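PDB 6BLD: cytochrome P450 268A2 Cyp268A2, which belongs to the cytochrome P450 family of haem proteins and holds its haem and the ligand DXJ in a largely helical fold. Local coordinates for residues 81-87 with 311-316; 188-193 with 404-409. All coordinates share one frame. Residues are numbered along the deposited sequence.

In the fold
Both contacts join a loop from the first half of the chain to a piece from the second half, and their segments alternate along the sequence. Contact 1, mostly buried, places residues 81-87 along strand 310-315 of the mixed sheet beside the haem; direct backbone and arginine hydrogen bonds dominate it. Contact 2, partly buried, sets two irregular loops against each other, with apolar side chains touching and waters linking the backbones. Their centres lie about 20 Å apart, yet they meet at the DXJ pocket: Phe408 of contact 2 packs on Phe311 and Leu87 of contact 1, the two phenylalanine ring planes inclined by about 60°, and both rings line that pocket.

Contact 1: residues 81-87 with 311-316; sequences LSGNGVL and FRRTAA. With HEM (protoporphyrin IX containing Fe), chain B; DXJ ((3E,5E)-6,10-dimethylundeca-3,5,9-trien-2-one), chain C.
Arg312 and a short antiparallel bridge tie residues 81-87, continuing from edge strand 80-81, to the neighbouring strand 310-315 in the mixed sheet of this P450 fold. Leu81 and Thr314 form a hydrogen-bonded pair, Leu81 N to Thr314 O 2.7 Å and Thr314 N to Leu81 O 2.9 Å. A type I turn, Ser82 to Gly85, lifts the loop off the strand; it returns at Val86, whose O accepts a hydrogen bond from Arg312 N (2.7 Å). Arg312 fills the gap, NH1 and NH2 donating to Asn84 O (3.0 and 3.2 Å) and NE to Leu87 O (2.9 Å). Gly85, at phi/psi 102/146, passes over one face of the guanidinium, where a CB would clash with Arg312 NH2. A water joins Leu81 O, Gly85 O and Thr314 OG1 at 2.8, 2.7 and 2.6 Å. Arg313 (chi1 and chi2 m) bonds Arg312 O through NH1 (3.1 Å) and the haem propionate O2D through NH2 (2.8 Å), a pairing familiar in P450s. Apolar packing completes both ends: Leu81 CD1 on Ala316 CB (3.6 Å) and, toward the haem, Val86 CG2 and Leu87 CD2 on Phe311 CE1 (4.0 and 3.9 Å). Phe311 CZ lies 3.8 Å from DXJ C01.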
ATOM      1  N   LEU A  81      13.042  -0.404 -14.370  1.00 16.03           N
ATOM      2  CA  LEU A  81      13.815  -0.520 -13.144  1.00 15.88           C
ATOM      3  C   LEU A  81      13.117   0.159 -11.973  1.00 15.50           C
ATOM      4  O   LEU A  81      12.351   1.112 -12.142  1.00 15.62           O
ATOM      5  CB  LEU A  81      15.203   0.095 -13.323  1.00 16.27           C
ATOM      6  CG  LEU A  81      15.972  -0.266 -14.591  1.00 16.94           C
ATOM      7  CD1 LEU A  81      17.254   0.547 -14.661  1.00 17.32           C
ATOM      8  CD2 LEU A  81      16.272  -1.753 -14.623  1.00 17.62           C
ATOM      9  N   SER A  82      13.404  -0.343 -10.774  1.00 15.32           N
ATOM     10  CA  SER A  82      12.965   0.275  -9.533  1.00 14.96           C
ATOM     11  C   SER A  82      14.079   1.037  -8.827  1.00 15.25           C
ATOM     12  O   SER A  82      13.792   1.814  -7.910  1.00 15.23           O
ATOM     13  CB  SER A  82      12.399  -0.789  -8.580  1.00 14.54           C
ATOM     14  OG  SER A  82      11.176  -1.316  -9.063  1.00 14.75           O
ATOM     15  N   GLY A  83      15.332   0.843  -9.238  1.00 15.98           N
ATOM     16  CA  GLY A  83      16.478   1.435  -8.571  1.00 16.78           C
ATOM     17  C   GLY A  83      16.652   2.924  -8.764  1.00 17.36           C
ATOM     18  O   GLY A  83      17.573   3.500  -8.177  1.00 17.91           O
ATOM     19  N   ASN A  84      15.807   3.567  -9.569  1.00 17.62           N
ATOM     20  CA  ASN A  84      15.843   5.012  -9.752  1.00 18.70           C
ATOM     21  C   ASN A  84      14.615   5.685  -9.146  1.00 17.91           C
ATOM     22  O   ASN A  84      14.221   6.773  -9.572  1.00 18.07           O
ATOM     23  CB  ASN A  84      15.968   5.364 -11.234  1.00 19.83           C
ATOM     24  CG  ASN A  84      17.170   4.714 -11.889  1.00 21.81           C
ATOM     25  OD1 ASN A  84      17.029   3.879 -12.781  1.00 22.86           O
ATOM     26  ND2 ASN A  84      18.364   5.095 -11.448  1.00 22.46           N
ATOM     27  N   GLY A  85      14.007   5.052  -8.157  1.00 17.89           N
ATOM     28  CA  GLY A  85      12.812   5.576  -7.528  1.00 17.70           C
ATOM     29  C   GLY A  85      11.558   4.875  -8.016  1.00 12.88           C
ATOM     30  O   GLY A  85      11.447   4.472  -9.181  1.00 13.00           O
ATOM     31  N   VAL A  86      10.590   4.723  -7.109  1.00 12.61           N
ATOM     32  CA  VAL A  86       9.339   4.038  -7.411  1.00 13.35           C
ATOM     33  C   VAL A  86       8.112   4.882  -7.106  1.00 13.09           C
ATOM     34  O   VAL A  86       6.995   4.452  -7.399  1.00 12.18           O
ATOM     35  CB  VAL A  86       9.247   2.686  -6.672  1.00 13.52           C
ATOM     36  CG1 VAL A  86      10.363   1.761  -7.119  1.00 12.70           C
ATOM     37  CG2 VAL A  86       9.285   2.897  -5.164  1.00 12.35           C
ATOM     38  N   LEU A  87       8.275   6.074  -6.538  1.00 12.85           N
ATOM     39  CA  LEU A  87       7.139   6.907  -6.171  1.00 12.91           C
ATOM     40  C   LEU A  87       6.694   7.767  -7.348  1.00 13.48           C
ATOM     41  O   LEU A  87       7.515   8.235  -8.144  1.00 14.20           O
ATOM     42  CB  LEU A  87       7.486   7.789  -4.971  1.00 13.04           C
ATOM     43  CG  LEU A  87       7.607   7.055  -3.631  1.00 13.22           C
ATOM     44  CD1 LEU A  87       7.582   8.033  -2.465  1.00 13.02           C
ATOM     45  CD2 LEU A  87       6.512   6.008  -3.478  1.00 13.46           C
ATOM     46  N   PHE A 311       2.589   3.223  -8.450  1.00 13.94           N
ATOM     47  CA  PHE A 311       4.006   2.933  -8.311  1.00 13.88           C
ATOM     48  C   PHE A 311       4.624   3.133  -9.684  1.00 13.85           C
ATOM     49  O   PHE A 311       3.979   2.887 -10.706  1.00 14.15           O
ATOM     50  CB  PHE A 311       4.270   1.511  -7.796  1.00 13.56           C
ATOM     51  CG  PHE A 311       4.471   1.426  -6.308  1.00 13.29           C
ATOM     52  CD1 PHE A 311       5.213   2.387  -5.635  1.00 13.64           C
ATOM     53  CD2 PHE A 311       3.918   0.384  -5.582  1.00 13.13           C
ATOM     54  CE1 PHE A 311       5.396   2.306  -4.262  1.00 12.93           C
ATOM     55  CE2 PHE A 311       4.099   0.298  -4.211  1.00 13.16           C
ATOM     56  CZ  PHE A 311       4.838   1.261  -3.551  1.00 12.72           C
ATOM     57  N   ARG A 312       5.864   3.599  -9.710  1.00 13.93           N
ATOM     58  CA  ARG A 312       6.494   3.954 -10.971  1.00 14.46           C
ATOM     59  C   ARG A 312       7.767   3.147 -11.181  1.00 14.23           C
ATOM     60  O   ARG A 312       8.294   2.510 -10.265  1.00 14.18           O
ATOM     61  CB  ARG A 312       6.798   5.457 -11.032  1.00 15.56           C
ATOM     62  CG  ARG A 312       8.092   5.845 -10.357  1.00 17.66           C
ATOM     63  CD  ARG A 312       8.736   7.046 -11.024  1.00 19.14           C
ATOM     64  NE  ARG A 312       9.567   7.779 -10.076  1.00 19.93           N
ATOM     65  CZ  ARG A 312      10.894   7.747 -10.060  1.00 20.23           C
ATOM     66  NH1 ARG A 312      11.557   7.023 -10.951  1.00 20.43           N
ATOM     67  NH2 ARG A 312      11.559   8.446  -9.154  1.00 20.91           N
ATOM     68  N   ARG A 313       8.248   3.177 -12.422  1.00 14.25           N
ATOM     69  CA  ARG A 313       9.498   2.546 -12.808  1.00 15.12           C
ATOM     70  C   ARG A 313      10.249   3.493 -13.735  1.00 15.47           C
ATOM     71  O   ARG A 313       9.702   4.491 -14.213  1.00 13.80           O
ATOM     72  CB  ARG A 313       9.268   1.192 -13.497  1.00 15.88           C
ATOM     73  CG  ARG A 313       8.464   0.184 -12.683  1.00 15.99           C
ATOM     74  CD  ARG A 313       9.323  -0.474 -11.618  1.00 16.20           C
ATOM     75  NE  ARG A 313       8.657  -1.612 -10.991  1.00 13.39           N
ATOM     76  CZ  ARG A 313       7.967  -1.541  -9.857  1.00 14.36           C
ATOM     77  NH1 ARG A 313       7.845  -0.381  -9.226  1.00 14.16           N
ATOM     78  NH2 ARG A 313       7.397  -2.630  -9.354  1.00 13.14           N
ATOM     79  N   THR A 314      11.517   3.171 -13.983  1.00 15.69           N
ATOM     80  CA  THR A 314      12.350   3.902 -14.930  1.00 15.91           C
ATOM     81  C   THR A 314      12.821   2.940 -16.011  1.00 16.56           C
ATOM     82  O   THR A 314      13.362   1.873 -15.705  1.00 16.30           O
ATOM     83  CB  THR A 314      13.554   4.551 -14.237  1.00 16.26           C
ATOM     84  OG1 THR A 314      13.117   5.260 -13.071  1.00 16.13           O
ATOM     85  CG2 THR A 314      14.250   5.523 -15.178  1.00 16.66           C
ATOM     86  N   ALA A 315      12.613   3.316 -17.270  1.00 17.29           N
ATOM     87  CA  ALA A 315      12.983   2.448 -18.380  1.00 17.98           C
ATOM     88  C   ALA A 315      14.497   2.403 -18.534  1.00 18.55           C
ATOM     89  O   ALA A 315      15.158   3.444 -18.591  1.00 18.58           O
ATOM     90  CB  ALA A 315      12.330   2.928 -19.675  1.00 18.25           C
ATOM     91  N   ALA A 316      15.048   1.190 -18.592  1.00 19.31           N
ATOM     92  CA  ALA A 316      16.476   1.023 -18.830  1.00 20.91           C
ATOM     93  C   ALA A 316      16.817   1.012 -20.312  1.00 22.38           C
ATOM     94  O   ALA A 316      17.978   1.240 -20.670  1.00 22.82           O
ATOM     95  CB  ALA A 316      16.975  -0.269 -18.180  1.00 20.90           C
TER
HETATM   96  CHA HEM B 501       5.312  -4.396  -1.858  1.00 15.32           C
HETATM   97  CHB HEM B 501       5.195  -5.345   2.902  1.00 17.85           C
HETATM   98  CHC HEM B 501       0.340  -5.415   2.769  1.00 18.15           C
HETATM   99  CHD HEM B 501       0.530  -3.616  -1.746  1.00 16.18           C
HETATM  100  C1A HEM B 501       5.710  -4.656  -0.563  1.00 15.96           C
HETATM  101  C2A HEM B 501       7.075  -4.750  -0.085  1.00 15.91           C
HETATM  102  C3A HEM B 501       7.043  -5.013   1.223  1.00 16.82           C
HETATM  103  C4A HEM B 501       5.654  -5.092   1.630  1.00 17.04           C
HETATM  104  CMA HEM B 501       8.269  -5.199   2.143  1.00 16.78           C
HETATM  105  CAA HEM B 501       8.346  -4.586  -0.946  1.00 15.36           C
HETATM  106  CBA HEM B 501       8.634  -5.913  -1.643  1.00 14.90           C
HETATM  107  CGA HEM B 501       9.753  -5.744  -2.637  1.00 14.65           C
HETATM  108  O1A HEM B 501      10.355  -6.772  -3.042  1.00 14.60           O
HETATM  109  O2A HEM B 501      10.051  -4.582  -3.018  1.00 14.41           O
HETATM  110  C1B HEM B 501       3.878  -5.512   3.270  1.00 18.06           C
HETATM  111  C2B HEM B 501       3.415  -5.988   4.554  1.00 18.76           C
HETATM  112  C3B HEM B 501       2.084  -6.020   4.539  1.00 19.08           C
HETATM  113  C4B HEM B 501       1.636  -5.554   3.231  1.00 18.16           C
HETATM  114  CMB HEM B 501       4.305  -6.402   5.746  1.00 18.98           C
HETATM  115  CAB HEM B 501       1.251  -6.482   5.758  1.00 20.16           C
HETATM  116  CBB HEM B 501      -0.073  -6.628   5.719  1.00 20.97           C
HETATM  117  C1C HEM B 501      -0.037  -4.938   1.527  1.00 17.57           C
HETATM  118  C2C HEM B 501      -1.394  -4.807   1.031  1.00 17.80           C
HETATM  119  C3C HEM B 501      -1.331  -4.300  -0.216  1.00 17.49           C
HETATM  120  C4C HEM B 501       0.062  -4.112  -0.549  1.00 16.79           C
HETATM  121  CMC HEM B 501      -2.648  -5.182   1.857  1.00 17.95           C
HETATM  122  CAC HEM B 501      -2.458  -3.965  -1.220  1.00 17.88           C
HETATM  123  CBC HEM B 501      -3.731  -4.338  -1.060  1.00 19.27           C
HETATM  124  C1D HEM B 501       1.833  -3.682  -2.189  1.00 15.61           C
HETATM  125  C2D HEM B 501       2.315  -3.300  -3.499  1.00 14.45           C
HETATM  126  C3D HEM B 501       3.635  -3.511  -3.534  1.00 14.23           C
HETATM  127  C4D HEM B 501       4.038  -4.040  -2.243  1.00 15.10           C
HETATM  128  CMD HEM B 501       1.439  -2.743  -4.643  1.00 13.82           C
HETATM  129  CAD HEM B 501       4.570  -3.250  -4.737  1.00 13.19           C
HETATM  130  CBD HEM B 501       4.429  -4.395  -5.737  1.00 13.27           C
HETATM  131  CGD HEM B 501       5.284  -4.153  -6.955  1.00 14.07           C
HETATM  132  O1D HEM B 501       5.232  -4.987  -7.896  1.00 15.33           O
HETATM  133  O2D HEM B 501       6.014  -3.130  -6.990  1.00 12.84           O
HETATM  134  NA  HEM B 501       4.869  -4.870   0.514  1.00 17.15           N
HETATM  135  NB  HEM B 501       2.766  -5.257   2.488  1.00 18.41           N
HETATM  136  NC  HEM B 501       0.823  -4.506   0.534  1.00 17.67           N
HETATM  137  ND  HEM B 501       2.910  -4.129  -1.451  1.00 16.35           N
HETATM  138 FE   HEM B 501       2.821  -4.914   0.440  1.00 17.15          FE
HETATM  139  C10 DXJ C 502       7.495   6.325   2.105  1.00 13.73           C
HETATM  140  C13 DXJ C 502       7.552  10.146   2.361  1.00 14.75           C
HETATM  141  C01 DXJ C 502       3.724  -0.853  -0.659  1.00 13.92           C
HETATM  142  C02 DXJ C 502       4.006   0.423   0.130  1.00 13.73           C
HETATM  143  C03 DXJ C 502       5.251   0.765   0.392  1.00 13.46           C
HETATM  144  C04 DXJ C 502       2.846   1.296   0.608  1.00 14.43           C
HETATM  145  C05 DXJ C 502       5.563   2.037   1.178  1.00 13.21           C
HETATM  146  C06 DXJ C 502       6.649   2.878   0.510  1.00 13.17           C
HETATM  147  C07 DXJ C 502       7.213   3.964   1.427  1.00 13.74           C
HETATM  148  C08 DXJ C 502       6.934   5.231   1.197  1.00 13.44           C
HETATM  149  C09 DXJ C 502       8.106   3.576   2.602  1.00 13.91           C
HETATM  150  C11 DXJ C 502       7.416   7.585   1.726  1.00 13.75           C
HETATM  151  C12 DXJ C 502       7.970   8.698   2.611  1.00 14.62           C
HETATM  152  O14 DXJ C 502       8.723   8.440   3.490  1.00 15.04           O
HETATM  153  O   HOH W   1      13.185   3.547 -11.087  1.00 13.73           O

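Contact 2: residues 188-193 with 404-409; sequences VSWADP and VPGNFV
Val188, Pro405 and Trp190 bury the most surface here. Val188 (chi1 m) points toward residues 404-409, CG1 3.9 Å from Phe408 CD2 and CB 3.9 Å from Val409 CG2. Val188 O accepts hydrogen bonds from two waters, each at 3.2 Å; one accepts a hydrogen bond from Val409 N (2.8 Å), the other from Ala191 N (2.9 Å) while donating to Pro405 O (2.8 Å). A type I turn, Ser189 to Asp192, carries the chain past Pro405, whose CG lies 3.4 Å from Ala191 O and 3.8 Å from Pro193 CD. Gly406 adopts phi/psi 159/170, where a CB would press on the carbonyl O of Pro405; its CA lies 4.0 Å from Ala191 CB and 5.2 Å from Ala191 CA. Trp190 (chi1 p) brings CH2 to 4.0 Å from Phe408 CB, while its NE1 and Asn407 ND2 both bond Glu89. At the N-cap of helix 193-196, Asp192 OD1 makes a weak hydrogen bond to Arg194 N and OD2 a salt bridge with Arg413. In this P450 fold the loop between strands 402-404 and 411-418 brings Phe408 (chi1 t) to the DXJ pocket wall; it packs on the loop after helix 177-186, with Val188 and Val409 against helix 247-278 and Ala191, Pro405 and Asn407 against helix 19-23.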
ATOM      1  N   VAL A 188       2.504   8.858   4.182  1.00 14.59           N
ATOM      2  CA  VAL A 188       1.737   8.807   2.947  1.00 14.27           C
ATOM      3  C   VAL A 188       0.640   9.862   2.914  1.00 14.78           C
ATOM      4  O   VAL A 188      -0.188   9.864   2.002  1.00 14.97           O
ATOM      5  CB  VAL A 188       1.149   7.401   2.710  1.00 13.82           C
ATOM      6  CG1 VAL A 188       2.257   6.354   2.712  1.00 12.93           C
ATOM      7  CG2 VAL A 188       0.099   7.083   3.765  1.00 14.57           C
ATOM      8  N   SER A 189       0.621  10.771   3.891  1.00 14.11           N
ATOM      9  CA  SER A 189      -0.420  11.784   4.004  1.00 16.21           C
ATOM     10  C   SER A 189       0.123  13.195   3.800  1.00 16.77           C
ATOM     11  O   SER A 189      -0.397  14.154   4.377  1.00 17.57           O
ATOM     12  CB  SER A 189      -1.120  11.679   5.359  1.00 16.89           C
ATOM     13  OG  SER A 189      -1.388  10.329   5.698  1.00 16.55           O
ATOM     14  N   TRP A 190       1.165  13.340   2.978  1.00 17.13           N
ATOM     15  CA  TRP A 190       1.794  14.643   2.797  1.00 18.69           C
ATOM     16  C   TRP A 190       0.950  15.605   1.970  1.00 20.67           C
ATOM     17  O   TRP A 190       1.261  16.799   1.936  1.00 20.40           O
ATOM     18  CB  TRP A 190       3.175  14.478   2.153  1.00 17.98           C
ATOM     19  CG  TRP A 190       3.151  13.997   0.728  1.00 17.41           C
ATOM     20  CD1 TRP A 190       2.935  14.750  -0.391  1.00 17.60           C
ATOM     21  CD2 TRP A 190       3.370  12.656   0.271  1.00 16.79           C
ATOM     22  NE1 TRP A 190       2.998  13.960  -1.512  1.00 17.27           N
ATOM     23  CE2 TRP A 190       3.265  12.671  -1.133  1.00 16.55           C
ATOM     24  CE3 TRP A 190       3.641  11.445   0.915  1.00 16.43           C
ATOM     25  CZ2 TRP A 190       3.422  11.521  -1.906  1.00 16.15           C
ATOM     26  CZ3 TRP A 190       3.796  10.304   0.145  1.00 16.09           C
ATOM     27  CH2 TRP A 190       3.685  10.351  -1.250  1.00 15.90           C
ATOM     28  N   ALA A 191      -0.099  15.122   1.306  1.00 23.05           N
ATOM     29  CA  ALA A 191      -0.995  15.970   0.533  1.00 24.25           C
ATOM     30  C   ALA A 191      -2.333  16.190   1.227  1.00 25.91           C
ATOM     31  O   ALA A 191      -3.271  16.691   0.600  1.00 26.86           O
ATOM     32  CB  ALA A 191      -1.218  15.374  -0.859  1.00 23.65           C
ATOM     33  N   ASP A 192      -2.438  15.833   2.509  1.00 26.31           N
ATOM     34  CA  ASP A 192      -3.688  15.936   3.248  1.00 28.06           C
ATOM     35  C   ASP A 192      -3.671  17.191   4.107  1.00 31.23           C
ATOM     36  O   ASP A 192      -2.969  17.218   5.130  1.00 31.18           O
ATOM     37  CB  ASP A 192      -3.891  14.696   4.119  1.00 27.65           C
ATOM     38  CG  ASP A 192      -5.261  14.651   4.773  1.00 28.83           C
ATOM     39  OD1 ASP A 192      -6.084  15.558   4.522  1.00 29.47           O
ATOM     40  OD2 ASP A 192      -5.516  13.698   5.541  1.00 29.03           O
ATOM     41  N   PRO A 193      -4.411  18.243   3.746  1.00 34.45           N
ATOM     42  CA  PRO A 193      -4.466  19.428   4.618  1.00 37.54           C
ATOM     43  C   PRO A 193      -5.071  19.139   5.979  1.00 40.61           C
ATOM     44  O   PRO A 193      -4.707  19.797   6.961  1.00 40.91           O
ATOM     45  CB  PRO A 193      -5.326  20.416   3.816  1.00 37.58           C
ATOM     46  CG  PRO A 193      -5.273  19.922   2.402  1.00 36.57           C
ATOM     47  CD  PRO A 193      -5.177  18.433   2.504  1.00 35.11           C
ATOM     48  N   VAL A 404      -8.628  10.704   2.060  1.00 24.47           N
ATOM     49  CA  VAL A 404      -7.395  11.475   2.162  1.00 23.22           C
ATOM     50  C   VAL A 404      -6.970  11.879   0.751  1.00 21.94           C
ATOM     51  O   VAL A 404      -6.793  10.996  -0.102  1.00 21.39           O
ATOM     52  CB  VAL A 404      -6.288  10.671   2.854  1.00 23.74           C
ATOM     53  CG1 VAL A 404      -4.961  11.413   2.778  1.00 23.86           C
ATOM     54  CG2 VAL A 404      -6.664  10.378   4.299  1.00 24.60           C
ATOM     55  N   PRO A 405      -6.801  13.170   0.468  1.00 21.26           N
ATOM     56  CA  PRO A 405      -6.293  13.568  -0.851  1.00 20.16           C
ATOM     57  C   PRO A 405      -4.835  13.170  -1.021  1.00 18.30           C
ATOM     58  O   PRO A 405      -4.040  13.231  -0.080  1.00 17.35           O
ATOM     59  CB  PRO A 405      -6.466  15.091  -0.856  1.00 21.17           C
ATOM     60  CG  PRO A 405      -6.475  15.475   0.586  1.00 21.96           C
ATOM     61  CD  PRO A 405      -7.117  14.330   1.318  1.00 21.70           C
ATOM     62  N   GLY A 406      -4.493  12.758  -2.230  1.00 17.40           N
ATOM     63  CA  GLY A 406      -3.142  12.321  -2.520  1.00 16.05           C
ATOM     64  C   GLY A 406      -3.106  11.447  -3.749  1.00 14.89           C
ATOM     65  O   GLY A 406      -4.134  11.018  -4.273  1.00 15.55           O
ATOM     66  N   ASN A 407      -1.881  11.181  -4.203  1.00 14.01           N
ATOM     67  CA  ASN A 407      -1.644  10.439  -5.435  1.00 13.70           C
ATOM     68  C   ASN A 407      -0.942   9.106  -5.200  1.00 13.51           C
ATOM     69  O   ASN A 407      -0.498   8.474  -6.166  1.00 13.73           O
ATOM     70  CB  ASN A 407      -0.827  11.290  -6.416  1.00 13.65           C
ATOM     71  CG  ASN A 407       0.473  11.806  -5.809  1.00 14.07           C
ATOM     72  OD1 ASN A 407       1.258  11.044  -5.243  1.00 13.87           O
ATOM     73  ND2 ASN A 407       0.707  13.108  -5.937  1.00 13.75           N
ATOM     74  N   PHE A 408      -0.825   8.662  -3.949  1.00 13.37           N
ATOM     75  CA  PHE A 408      -0.117   7.425  -3.638  1.00 13.14           C
ATOM     76  C   PHE A 408      -1.035   6.386  -3.010  1.00 12.91           C
ATOM     77  O   PHE A 408      -1.158   5.279  -3.546  1.00 13.03           O
ATOM     78  CB  PHE A 408       1.077   7.721  -2.718  1.00 12.44           C
ATOM     79  CG  PHE A 408       1.931   6.516  -2.413  1.00 12.85           C
ATOM     80  CD1 PHE A 408       2.069   5.489  -3.334  1.00 12.44           C
ATOM     81  CD2 PHE A 408       2.597   6.414  -1.202  1.00 13.32           C
ATOM     82  CE1 PHE A 408       2.851   4.383  -3.053  1.00 12.54           C
ATOM     83  CE2 PHE A 408       3.385   5.311  -0.914  1.00 13.18           C
ATOM     84  CZ  PHE A 408       3.511   4.293  -1.843  1.00 12.78           C
ATOM     85  N   VAL A 409      -1.683   6.704  -1.893  1.00 13.30           N
ATOM     86  CA  VAL A 409      -2.486   5.745  -1.144  1.00 14.27           C
ATOM     87  C   VAL A 409      -3.942   6.192  -1.166  1.00 15.56           C
ATOM     88  O   VAL A 409      -4.241   7.366  -0.920  1.00 16.64           O
ATOM     89  CB  VAL A 409      -1.979   5.590   0.303  1.00 14.63           C
ATOM     90  CG1 VAL A 409      -2.971   4.791   1.139  1.00 14.62           C
ATOM     91  CG2 VAL A 409      -0.613   4.916   0.315  1.00 14.34           C
TER
HETATM   92  O   HOH W   2      -1.229   9.318  -0.940  1.00 15.70           O
HETATM   93  O   HOH W   3      -2.836   8.804   1.836  1.00 24.78           O
HETATM   94  O   HOH W   4      -1.577  12.622   1.034  1.00 29.09           O